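Local structure of SH2 domain-containing protein 3C (Homo sapiens, 3T6G) at residues A[53-58]-A[265-270]; A[202-207]-A[254-259]; A[112-117]-A[158-163]; A[99-104]-A[298-303]. The protein acts as an adapter in integrin-mediated adhesion and cell migration, through a Cdc25-homology domain whose closed form cannot perform canonical nucleotide exchange but is required for interaction with BCAR1. The protein carries 2 engineered substitutions. One frame throughout, in Å; residues are numbered along the deposited sequence.

Contact 1: residues A[53-58]-A[265-270]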
# COMPACT_ATOMS: atom_id res chain seq x y z
N LEU A 53 17.99 -12.75 -1.68
CA LEU A 53 17.52 -11.47 -2.16
C LEU A 53 16.22 -11.17 -1.42
O LEU A 53 16.00 -10.06 -0.96
CB LEU A 53 17.26 -11.52 -3.66
CG LEU A 53 18.47 -11.21 -4.52
CD1 LEU A 53 18.01 -10.59 -5.80
CD2 LEU A 53 19.47 -10.28 -3.77
N ALA A 54 15.37 -12.19 -1.32
CA ALA A 54 14.03 -12.04 -0.76
C ALA A 54 14.11 -11.74 0.72
O ALA A 54 13.41 -10.85 1.21
CB ALA A 54 13.21 -13.31 -0.99
N ARG A 55 14.96 -12.47 1.43
CA ARG A 55 15.10 -12.25 2.85
C ARG A 55 15.56 -10.83 3.09
O ARG A 55 15.08 -10.15 4.00
CB ARG A 55 16.09 -13.23 3.45
CG ARG A 55 15.48 -14.54 3.89
CD ARG A 55 16.47 -15.34 4.73
NE ARG A 55 16.26 -16.78 4.60
CZ ARG A 55 16.99 -17.58 3.83
NH1 ARG A 55 17.99 -17.09 3.11
NH2 ARG A 55 16.71 -18.88 3.78
N HIS A 56 16.47 -10.35 2.27
CA HIS A 56 16.98 -9.00 2.47
C HIS A 56 15.93 -7.89 2.31
O HIS A 56 15.88 -7.00 3.16
CB HIS A 56 18.19 -8.75 1.59
CG HIS A 56 19.45 -9.35 2.15
ND1 HIS A 56 19.59 -10.71 2.36
CD2 HIS A 56 20.58 -8.78 2.61
CE1 HIS A 56 20.76 -10.94 2.90
NE2 HIS A 56 21.39 -9.79 3.06
N VAL A 57 15.10 -7.94 1.26
CA VAL A 57 14.12 -6.88 1.01
C VAL A 57 13.03 -6.91 2.04
O VAL A 57 12.48 -5.87 2.35
CB VAL A 57 13.33 -7.02 -0.29
CG1 VAL A 57 13.46 -5.77 -1.13
CG2 VAL A 57 13.69 -8.28 -1.00
N THR A 58 12.65 -8.11 2.45
CA THR A 58 11.60 -8.29 3.41
C THR A 58 12.00 -7.58 4.69
O THR A 58 11.17 -6.92 5.31
CB THR A 58 11.38 -9.75 3.72
OG1 THR A 58 10.83 -10.39 2.57
CG2 THR A 58 10.40 -9.90 4.87
N GLN A 265 14.88 -15.01 12.33
CA GLN A 265 15.78 -15.31 13.44
C GLN A 265 16.95 -16.15 12.92
O GLN A 265 16.77 -17.25 12.38
CB GLN A 265 15.05 -15.97 14.62
CG GLN A 265 14.36 -17.29 14.37
CD GLN A 265 13.37 -17.66 15.48
OE1 GLN A 265 12.83 -16.79 16.16
NE2 GLN A 265 13.13 -18.96 15.66
N GLY A 266 18.15 -15.61 13.06
CA GLY A 266 19.32 -16.24 12.49
C GLY A 266 19.69 -15.61 11.16
O GLY A 266 20.63 -16.03 10.50
N PHE A 267 18.94 -14.59 10.75
CA PHE A 267 19.25 -13.93 9.49
C PHE A 267 20.64 -13.28 9.54
O PHE A 267 20.96 -12.51 10.44
CB PHE A 267 18.17 -12.91 9.09
CG PHE A 267 18.44 -12.23 7.77
CD1 PHE A 267 18.24 -10.87 7.62
CD2 PHE A 267 18.93 -12.95 6.70
CE1 PHE A 267 18.51 -10.24 6.42
CE2 PHE A 267 19.21 -12.33 5.50
CZ PHE A 267 19.00 -10.97 5.36
N GLN A 268 21.47 -13.62 8.56
CA GLN A 268 22.81 -13.04 8.47
C GLN A 268 22.90 -12.06 7.31
O GLN A 268 23.19 -12.45 6.17
CB GLN A 268 23.87 -14.15 8.35
CG GLN A 268 24.05 -14.99 9.62
CD GLN A 268 25.13 -16.07 9.49
OE1 GLN A 268 25.92 -16.09 8.53
NE2 GLN A 268 25.18 -16.97 10.47
N ALA A 269 22.63 -10.80 7.59
CA ALA A 269 22.44 -9.83 6.51
C ALA A 269 23.75 -9.36 5.95
O ALA A 269 24.70 -9.13 6.69
CB ALA A 269 21.59 -8.64 6.97
N ARG A 270 23.81 -9.20 4.63
CA ARG A 270 24.95 -8.55 4.01
C ARG A 270 24.63 -7.08 3.83
O ARG A 270 23.84 -6.71 2.96
CB ARG A 270 25.27 -9.16 2.66
CG ARG A 270 25.13 -10.67 2.60
CD ARG A 270 25.23 -11.12 1.16
NE ARG A 270 25.71 -12.50 1.05
CZ ARG A 270 26.69 -12.86 0.23
NH1 ARG A 270 27.28 -11.94 -0.53
NH2 ARG A 270 27.08 -14.12 0.17
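Arg55 and His56, successive residues on helix 50-64, meet an irregular loop that passes the helix at 265-270. The CA atoms of His56 and Ala269 are 6.8 Å from each other; across this gap the helix reaches out with side chains, and the loop answers with Phe267 and a backbone N-H. Gly266 turns the loop with a positive phi of 98°; at these backbone angles a CB would collide with the carbonyl O of Gln265, which favours glycine at the bend that leads into Phe267.

His56 carries the contact. Its CG lies anti to the carbonyl carbon (chi1 -79°), and the imidazole reaches beyond the helix surface to the loop. Arg270 N comes to the rim of that ring, near its plane, and gives a nearly straight hydrogen bond to His56 NE2 at 2.9 Å. Over one face of the imidazole stands the edge of Phe267, in a T-shaped pair with planes at 85°, although the closest approach of the two rings is doubtful. Phe267 is in turn flanked by the aliphatic part of Arg55, whose CB lies 3.8 Å from Phe267 CE2 and whose CD lies 4.0 Å from Phe267 CD2. A long arginine fits this partly exposed border, since its methylenes can line the phenyl ring.

The second ring nitrogen, ND1, is hydrogen-bonded to Thr52 O within the same helix. With NE2 accepting from a backbone N-H and ND1 facing a carbonyl, the proton most likely sits on ND1, consistent with a neutral imidazole whose rotation is fixed by both nitrogens.

Contact 2: residues A[202-207]-A[254-259]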
# COMPACT_ATOMS: atom_id res chain seq x y z
N SER A 202 -1.11 -17.17 8.63
CA SER A 202 -0.07 -17.80 9.43
C SER A 202 1.34 -17.77 8.82
O SER A 202 2.33 -17.95 9.53
CB SER A 202 -0.44 -19.25 9.76
OG SER A 202 -0.19 -20.09 8.65
N ASN A 203 1.44 -17.54 7.51
CA ASN A 203 2.75 -17.38 6.88
C ASN A 203 3.01 -15.94 6.51
O ASN A 203 4.07 -15.62 5.97
CB ASN A 203 2.90 -18.27 5.63
CG ASN A 203 4.33 -18.26 5.07
OD1 ASN A 203 5.24 -18.86 5.64
ND2 ASN A 203 4.52 -17.58 3.94
N THR A 204 2.06 -15.07 6.82
CA THR A 204 2.16 -13.68 6.39
C THR A 204 3.02 -12.81 7.29
O THR A 204 3.04 -12.96 8.52
CB THR A 204 0.77 -13.04 6.24
OG1 THR A 204 -0.05 -13.90 5.44
CG2 THR A 204 0.88 -11.70 5.57
N THR A 205 3.65 -11.84 6.65
CA THR A 205 4.76 -11.13 7.21
C THR A 205 4.59 -9.70 6.77
O THR A 205 5.05 -8.77 7.42
CB THR A 205 6.05 -11.72 6.56
OG1 THR A 205 6.90 -12.31 7.56
CG2 THR A 205 6.78 -10.69 5.73
N PHE A 206 3.90 -9.53 5.65
CA PHE A 206 3.59 -8.21 5.15
C PHE A 206 2.42 -8.33 4.18
O PHE A 206 2.61 -8.68 3.02
CB PHE A 206 4.80 -7.63 4.45
CG PHE A 206 4.69 -6.17 4.19
CD1 PHE A 206 5.82 -5.39 4.10
CD2 PHE A 206 3.45 -5.57 4.06
CE1 PHE A 206 5.73 -4.05 3.87
CE2 PHE A 206 3.36 -4.22 3.81
CZ PHE A 206 4.50 -3.46 3.71
N PRO A 207 1.21 -8.02 4.65
CA PRO A 207 -0.05 -8.30 3.95
C PRO A 207 -0.19 -7.41 2.74
O PRO A 207 0.61 -6.47 2.55
CB PRO A 207 -1.09 -7.89 4.97
CG PRO A 207 -0.45 -6.68 5.62
CD PRO A 207 1.01 -7.05 5.75
N GLY A 254 0.43 -7.36 15.28
CA GLY A 254 1.27 -8.14 16.16
C GLY A 254 1.58 -9.52 15.63
O GLY A 254 2.58 -10.13 16.02
N LEU A 255 0.74 -10.01 14.72
CA LEU A 255 0.97 -11.30 14.11
C LEU A 255 2.03 -11.18 13.02
O LEU A 255 2.92 -12.02 12.91
CB LEU A 255 -0.32 -11.90 13.54
CG LEU A 255 -0.09 -13.24 12.82
CD1 LEU A 255 0.15 -14.33 13.84
CD2 LEU A 255 -1.25 -13.62 11.90
N TYR A 256 1.94 -10.13 12.22
CA TYR A 256 2.91 -9.94 11.17
C TYR A 256 4.31 -9.70 11.75
O TYR A 256 5.31 -10.20 11.22
CB TYR A 256 2.49 -8.80 10.23
CG TYR A 256 1.09 -8.96 9.72
CD1 TYR A 256 0.72 -10.10 9.02
CD2 TYR A 256 0.12 -7.97 9.93
CE1 TYR A 256 -0.55 -10.27 8.55
CE2 TYR A 256 -1.18 -8.14 9.45
CZ TYR A 256 -1.50 -9.28 8.76
OH TYR A 256 -2.77 -9.48 8.28
N HIS A 257 4.38 -8.94 12.84
CA HIS A 257 5.65 -8.66 13.50
C HIS A 257 6.28 -9.97 13.97
O HIS A 257 7.43 -10.27 13.63
CB HIS A 257 5.44 -7.72 14.68
CG HIS A 257 6.55 -7.76 15.69
ND1 HIS A 257 7.76 -7.12 15.50
CD2 HIS A 257 6.62 -8.36 16.90
CE1 HIS A 257 8.53 -7.33 16.56
NE2 HIS A 257 7.87 -8.08 17.41
N THR A 258 5.51 -10.74 14.73
CA THR A 258 5.91 -12.07 15.17
C THR A 258 6.45 -12.92 14.02
O THR A 258 7.62 -13.29 14.02
CB THR A 258 4.74 -12.85 15.77
OG1 THR A 258 4.41 -12.31 17.05
CG2 THR A 258 5.13 -14.31 15.92
N ASN A 259 5.59 -13.23 13.05
CA ASN A 259 6.00 -14.00 11.88
C ASN A 259 7.31 -13.51 11.33
O ASN A 259 8.24 -14.29 11.12
CB ASN A 259 4.95 -13.93 10.79
CG ASN A 259 3.72 -14.71 11.14
OD1 ASN A 259 3.76 -15.58 12.01
ND2 ASN A 259 2.62 -14.41 10.46
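Asn259 and Thr204 make the one hydrogen bond that joins segment 202-207, a 3-10 turn running into a loop, to helix 253-263. Asn259 ND2 donates to Thr204 O at a modelled 2.5 Å, a very short value whose exact length is doubtful. The amide also bonds to Leu201 O, so one NH2 group serves two carbonyls of this irregular region, the second bond being weak; asparagine, short and able to donate twice, suits that task. With chi1 at -72°, Asn259 CG lies anti to its own carbonyl carbon and within 3.2 Å of Thr204 O.

Aromatic packing is the work of Tyr256. Pro207 lies across one face of its ring in a CH-pi contact, with Pro207 CD 4.2 Å from the ring centroid and almost exactly on the normal. Pro207 CB extends the cover toward the phenol end, 4.1 Å from Tyr256 CZ. The compact, rigid proline ring, with its polarised C-H groups, suits an aromatic face.

Van der Waals contacts complete the fit. Thr204 and Tyr256 run side by side in the same direction, and the methyl Thr204 CG2 comes within 3.6 Å of Tyr256 CE1, while the hydroxyl of Thr204 is used by Pro200 O. Thr205 O touches Tyr256 CB at 3.8 Å, and Thr205 OG1 lies 4.1 Å from Asn259 CB.

Met84 of helix 83-86 also packs on both Tyr256 and Pro207. Tyr256 is probably phosphorylated, as in a related protein; here it is unmodified and buried. The arrangement is that of a loop seated on a helix within the all-helical Cdc25-homology domain, linking the region after helix 175-193 to helix 253-263.

Contact 3: residues A[112-117]-A[158-163]. Engineered in segment 112-117: Ser117 (natural residue Cys).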
# COMPACT_ATOMS: atom_id res chain seq x y z
N VAL A 112 15.40 -1.53 -14.19
CA VAL A 112 16.64 -0.97 -14.71
C VAL A 112 17.79 -2.01 -14.74
O VAL A 112 18.70 -1.95 -15.58
CB VAL A 112 17.07 0.24 -13.86
CG1 VAL A 112 18.47 0.71 -14.23
CG2 VAL A 112 16.04 1.37 -14.00
N ASP A 113 17.75 -2.95 -13.81
CA ASP A 113 18.80 -3.94 -13.72
C ASP A 113 18.61 -4.81 -14.94
O ASP A 113 19.56 -5.13 -15.65
CB ASP A 113 18.63 -4.77 -12.45
CG ASP A 113 19.76 -5.75 -12.24
OD1 ASP A 113 20.91 -5.38 -12.55
OD2 ASP A 113 19.50 -6.87 -11.75
N ILE A 114 17.35 -5.15 -15.19
CA ILE A 114 16.99 -5.96 -16.34
C ILE A 114 17.37 -5.31 -17.67
O ILE A 114 18.01 -5.94 -18.51
CB ILE A 114 15.51 -6.33 -16.32
CG1 ILE A 114 15.24 -7.20 -15.10
CG2 ILE A 114 15.14 -7.05 -17.61
CD1 ILE A 114 13.87 -7.78 -15.00
N LEU A 115 17.01 -4.05 -17.87
CA LEU A 115 17.35 -3.38 -19.11
C LEU A 115 18.83 -3.04 -19.15
O LEU A 115 19.34 -2.60 -20.18
CB LEU A 115 16.50 -2.14 -19.30
CG LEU A 115 15.00 -2.45 -19.24
CD1 LEU A 115 14.15 -1.21 -18.84
CD2 LEU A 115 14.54 -3.04 -20.56
N GLY A 116 19.50 -3.22 -18.02
CA GLY A 116 20.93 -3.01 -17.95
C GLY A 116 21.69 -4.26 -18.36
O GLY A 116 22.91 -4.24 -18.57
N SER A 117 20.96 -5.37 -18.46
CA SER A 117 21.53 -6.64 -18.88
C SER A 117 21.63 -6.69 -20.42
O SER A 117 20.81 -7.31 -21.10
CB SER A 117 20.69 -7.79 -18.35
OG SER A 117 21.08 -9.02 -18.95
N ALA A 158 5.37 -1.82 -19.13
CA ALA A 158 5.31 -1.99 -20.58
C ALA A 158 6.73 -2.19 -21.11
O ALA A 158 6.96 -2.98 -22.02
CB ALA A 158 4.64 -0.80 -21.26
N GLN A 159 7.67 -1.47 -20.51
CA GLN A 159 9.04 -1.45 -21.03
C GLN A 159 9.74 -2.81 -20.89
O GLN A 159 10.72 -3.08 -21.60
CB GLN A 159 9.85 -0.35 -20.35
CG GLN A 159 9.46 1.05 -20.74
CD GLN A 159 8.42 1.66 -19.80
OE1 GLN A 159 7.59 0.96 -19.22
NE2 GLN A 159 8.48 2.98 -19.65
N ILE A 160 9.24 -3.64 -19.98
CA ILE A 160 9.83 -4.96 -19.77
C ILE A 160 9.04 -6.02 -20.52
O ILE A 160 9.62 -6.97 -21.06
CB ILE A 160 9.91 -5.34 -18.26
CG1 ILE A 160 10.92 -4.44 -17.52
CG2 ILE A 160 10.30 -6.80 -18.09
CD1 ILE A 160 12.16 -4.16 -18.33
N SER A 161 7.73 -5.85 -20.59
CA SER A 161 6.89 -6.90 -21.14
C SER A 161 6.92 -6.93 -22.66
O SER A 161 6.47 -7.89 -23.26
CB SER A 161 5.46 -6.79 -20.61
OG SER A 161 4.87 -5.57 -21.00
N ARG A 162 7.50 -5.90 -23.27
CA ARG A 162 7.68 -5.84 -24.72
C ARG A 162 9.04 -6.39 -25.19
O ARG A 162 9.36 -6.31 -26.37
CB ARG A 162 7.61 -4.40 -25.20
CG ARG A 162 8.54 -3.49 -24.40
CD ARG A 162 8.96 -2.28 -25.19
NE ARG A 162 9.76 -2.64 -26.35
CZ ARG A 162 9.67 -2.00 -27.51
NH1 ARG A 162 8.82 -0.99 -27.62
NH2 ARG A 162 10.42 -2.36 -28.54
N LEU A 163 9.84 -6.93 -24.28
CA LEU A 163 11.12 -7.50 -24.70
C LEU A 163 10.87 -8.91 -25.25
O LEU A 163 11.08 -9.92 -24.56
CB LEU A 163 12.10 -7.51 -23.55
CG LEU A 163 12.38 -6.14 -22.93
CD1 LEU A 163 13.17 -6.32 -21.64
CD2 LEU A 163 13.11 -5.20 -23.88
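Leu115 and Ile160 bring together the C-terminal part of helix 93-115 and the short helix 158-161, with their CA atoms 7.7 Å apart. Leu115 meets Ile160 chiefly through its branch point and methyls: Leu115 CG and CD2 each lie 3.4 Å from Ile160 CD1, and Leu115 CD1 is 3.6 Å from the same methyl. One isoleucine tip is thus received by the whole forked end of a leucine, the two side chains crossing at a slant. The chi1 of Leu115 (-56°) places CG, its point of contact with Ile160 CD1, anti to the carbonyl carbon. Ile160 has CG1 in the corresponding position, and its CD1 forms the outermost point of the side chain.

This is a buried, mainly apolar joint of the all-helical Cdc25-homology domain, without a hydrogen bond between the two segments. Leucine and isoleucine suit it because their branched side chains fill space from several directions and bring no polar group that would need a partner. Neighbouring helices pack on it too: Ile114 also touches Thr131 of helix 121-140, and Leu163 touches Ser311 of helix 296-314.

Ile114, one residue before Leu115, adds a looser contact, its CG2 methyl 4.2 Å from Ile160 CD1. Ile160 therefore has two neighbours on the long helix. The CD2 methyl of Leu115 that meets Ile160 CD1 also lies 3.7 Å from Leu163 CD1 and 4.0 Å from Gln159 O. Leu163 stands at the N-cap position before helix 164-173. The backbone beneath these side chains has polar partners of its own: Ile160 O is bonded to Trp167 NE1 and Gln159 O to Ser311 OG.

Contact 4: residues A[99-104]-A[298-303]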
# COMPACT_ATOMS: atom_id res chain seq x y z
N LEU A 99 5.50 4.36 1.73
CA LEU A 99 5.37 3.03 1.17
C LEU A 99 5.07 3.09 -0.32
O LEU A 99 5.40 2.16 -1.04
CB LEU A 99 4.29 2.22 1.88
CG LEU A 99 4.57 1.70 3.29
CD1 LEU A 99 3.30 1.01 3.83
CD2 LEU A 99 5.73 0.73 3.27
N LEU A 100 4.44 4.16 -0.80
CA LEU A 100 4.16 4.25 -2.23
C LEU A 100 5.43 4.61 -3.01
O LEU A 100 5.66 4.10 -4.12
CB LEU A 100 3.02 5.24 -2.54
CG LEU A 100 1.56 4.80 -2.26
CD1 LEU A 100 0.61 6.00 -2.28
CD2 LEU A 100 1.07 3.74 -3.22
N GLU A 101 6.27 5.49 -2.45
CA GLU A 101 7.55 5.79 -3.09
C GLU A 101 8.38 4.52 -3.14
O GLU A 101 9.01 4.22 -4.15
CB GLU A 101 8.34 6.86 -2.34
CG GLU A 101 9.70 7.17 -2.98
CD GLU A 101 9.61 8.07 -4.21
OE1 GLU A 101 8.74 8.96 -4.21
OE2 GLU A 101 10.40 7.90 -5.16
N ARG A 102 8.34 3.77 -2.04
CA ARG A 102 9.17 2.59 -1.94
C ARG A 102 8.79 1.62 -3.04
O ARG A 102 9.64 1.18 -3.82
CB ARG A 102 9.05 1.91 -0.57
CG ARG A 102 10.17 0.88 -0.33
CD ARG A 102 10.11 0.21 1.05
NE ARG A 102 10.84 -1.05 1.06
CZ ARG A 102 12.16 -1.16 0.91
NH1 ARG A 102 12.93 -0.08 0.73
NH2 ARG A 102 12.73 -2.35 0.93
N PHE A 103 7.51 1.28 -3.06
CA PHE A 103 6.92 0.38 -4.04
C PHE A 103 7.30 0.74 -5.50
O PHE A 103 8.00 -0.04 -6.17
CB PHE A 103 5.41 0.39 -3.88
CG PHE A 103 4.69 -0.67 -4.66
CD1 PHE A 103 4.48 -1.93 -4.11
CD2 PHE A 103 4.19 -0.41 -5.92
CE1 PHE A 103 3.79 -2.91 -4.81
CE2 PHE A 103 3.50 -1.39 -6.63
CZ PHE A 103 3.30 -2.63 -6.07
N HIS A 104 6.88 1.90 -5.98
CA HIS A 104 7.19 2.17 -7.37
C HIS A 104 8.68 2.31 -7.66
O HIS A 104 9.16 1.89 -8.71
CB HIS A 104 6.41 3.34 -7.98
CG HIS A 104 6.45 3.34 -9.48
ND1 HIS A 104 6.15 2.23 -10.23
CD2 HIS A 104 6.81 4.31 -10.37
CE1 HIS A 104 6.29 2.51 -11.51
NE2 HIS A 104 6.69 3.76 -11.62
N ARG A 298 7.45 14.17 -11.24
CA ARG A 298 8.50 14.50 -12.19
C ARG A 298 9.56 13.40 -12.26
O ARG A 298 9.96 12.99 -13.35
CB ARG A 298 9.14 15.84 -11.80
CG ARG A 298 9.83 16.60 -12.92
CD ARG A 298 9.76 18.10 -12.65
NE ARG A 298 10.73 18.87 -13.43
CZ ARG A 298 10.86 20.19 -13.35
NH1 ARG A 298 10.08 20.89 -12.53
NH2 ARG A 298 11.77 20.82 -14.09
N ARG A 299 10.01 12.92 -11.11
CA ARG A 299 11.00 11.84 -11.09
C ARG A 299 10.46 10.65 -11.87
O ARG A 299 11.19 10.02 -12.65
CB ARG A 299 11.39 11.45 -9.65
CG ARG A 299 12.33 12.44 -8.96
CD ARG A 299 12.79 12.00 -7.58
NE ARG A 299 11.71 11.90 -6.59
CZ ARG A 299 11.14 10.76 -6.23
NH1 ARG A 299 10.17 10.73 -5.33
NH2 ARG A 299 11.54 9.62 -6.78
N TYR A 300 9.18 10.35 -11.68
CA TYR A 300 8.57 9.17 -12.28
C TYR A 300 8.28 9.38 -13.76
O TYR A 300 8.51 8.49 -14.57
CB TYR A 300 7.31 8.74 -11.53
CG TYR A 300 7.58 8.04 -10.21
CD1 TYR A 300 8.88 7.88 -9.72
CD2 TYR A 300 6.54 7.53 -9.45
CE1 TYR A 300 9.12 7.22 -8.50
CE2 TYR A 300 6.76 6.87 -8.24
CZ TYR A 300 8.05 6.71 -7.77
OH TYR A 300 8.26 6.06 -6.56
N GLU A 301 7.79 10.57 -14.11
CA GLU A 301 7.57 10.93 -15.50
C GLU A 301 8.86 10.75 -16.29
O GLU A 301 8.87 10.11 -17.33
CB GLU A 301 7.14 12.40 -15.63
CG GLU A 301 5.83 12.77 -14.96
CD GLU A 301 5.63 14.28 -14.83
OE1 GLU A 301 6.61 14.99 -14.48
OE2 GLU A 301 4.50 14.76 -15.07
N LYS A 302 9.95 11.30 -15.78
CA LYS A 302 11.20 11.31 -16.53
C LYS A 302 11.78 9.91 -16.69
O LYS A 302 12.42 9.61 -17.69
CB LYS A 302 12.22 12.26 -15.90
CG LYS A 302 11.68 13.67 -15.62
CD LYS A 302 11.15 14.38 -16.88
CE LYS A 302 10.64 15.81 -16.60
NZ LYS A 302 9.34 15.86 -15.86
N PHE A 303 11.54 9.05 -15.71
CA PHE A 303 12.11 7.71 -15.81
C PHE A 303 11.31 6.82 -16.73
O PHE A 303 11.85 5.88 -17.32
CB PHE A 303 12.27 7.06 -14.43
CG PHE A 303 13.64 6.49 -14.22
CD1 PHE A 303 14.65 7.27 -13.66
CD2 PHE A 303 13.93 5.19 -14.60
CE1 PHE A 303 15.92 6.76 -13.47
CE2 PHE A 303 15.21 4.68 -14.42
CZ PHE A 303 16.20 5.46 -13.86
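Glu101 and Arg299 reach toward each other tip to tip, while His104 and Tyr300 slide past one another in opposite directions. Helices 99-104 and 298-303 run almost parallel, at 12°, but their axes are 12.5 Å apart, a gap that calls for long or aromatic side chains.

Arg299 grips the carboxylate end-on with both terminal nitrogens. Arg299 NH1 bonds to Glu101 OE1 at a modelled 2.5 Å and Arg299 NH2 to Glu101 OE2 at 2.6 Å, lengths short enough to be doubtful in detail. The carboxylate is turned 48° against the guanidinium, and NH1 approaches OE1 from above the carboxylate plane. Glu101 bends at chi2 (79°), which carries its CD out of an extended course. Gln296 and Thr105 also bond to the carboxylate, and Trp287 makes a cation-pi contact with Arg299, so both charges have further support.

His104 presents its edge to one face of Tyr300 in a T-shaped pair with centroids 4.7 Å apart. His104 CD2 stands over the rim of the phenol ring, 3.3 Å from Tyr300 CE2. A tyrosine is apt here: its face receives the imidazole, and its hydroxyl, bonded to Thr105 OG1, ends close to the first helix.

A bidentate salt bridge beside a T-shaped aromatic pair thus joins helix 93-115 to helix 296-314, the last helix of the modelled chain, in the all-helical Cdc25-homology fold.

In the fold
All four contacts belong to one Ras-GEF family region, a domain whose closed form cannot act as a canonical exchange factor. The contacts touch in the order 2, 1, 4, 3. Contact 2 meets contact 1 with Thr205 CG2 3.8 Å from Thr58 CG2. Contact 1 touches contact 4 where Val57 O comes 3.8 Å from Arg102 NH2, and contact 4 touches contact 3 where Phe303 CE2 packs 3.4 Å from Val112 CG2; contacts 3 and 4 share helix 93-115. Contacts 2 and 3 lie on opposite sides of the chain's centre, their centres about 32 Å apart. In sequence, the segments of contacts 1 and 4 alternate, so that two early helical segments pair with a later loop and a late helix.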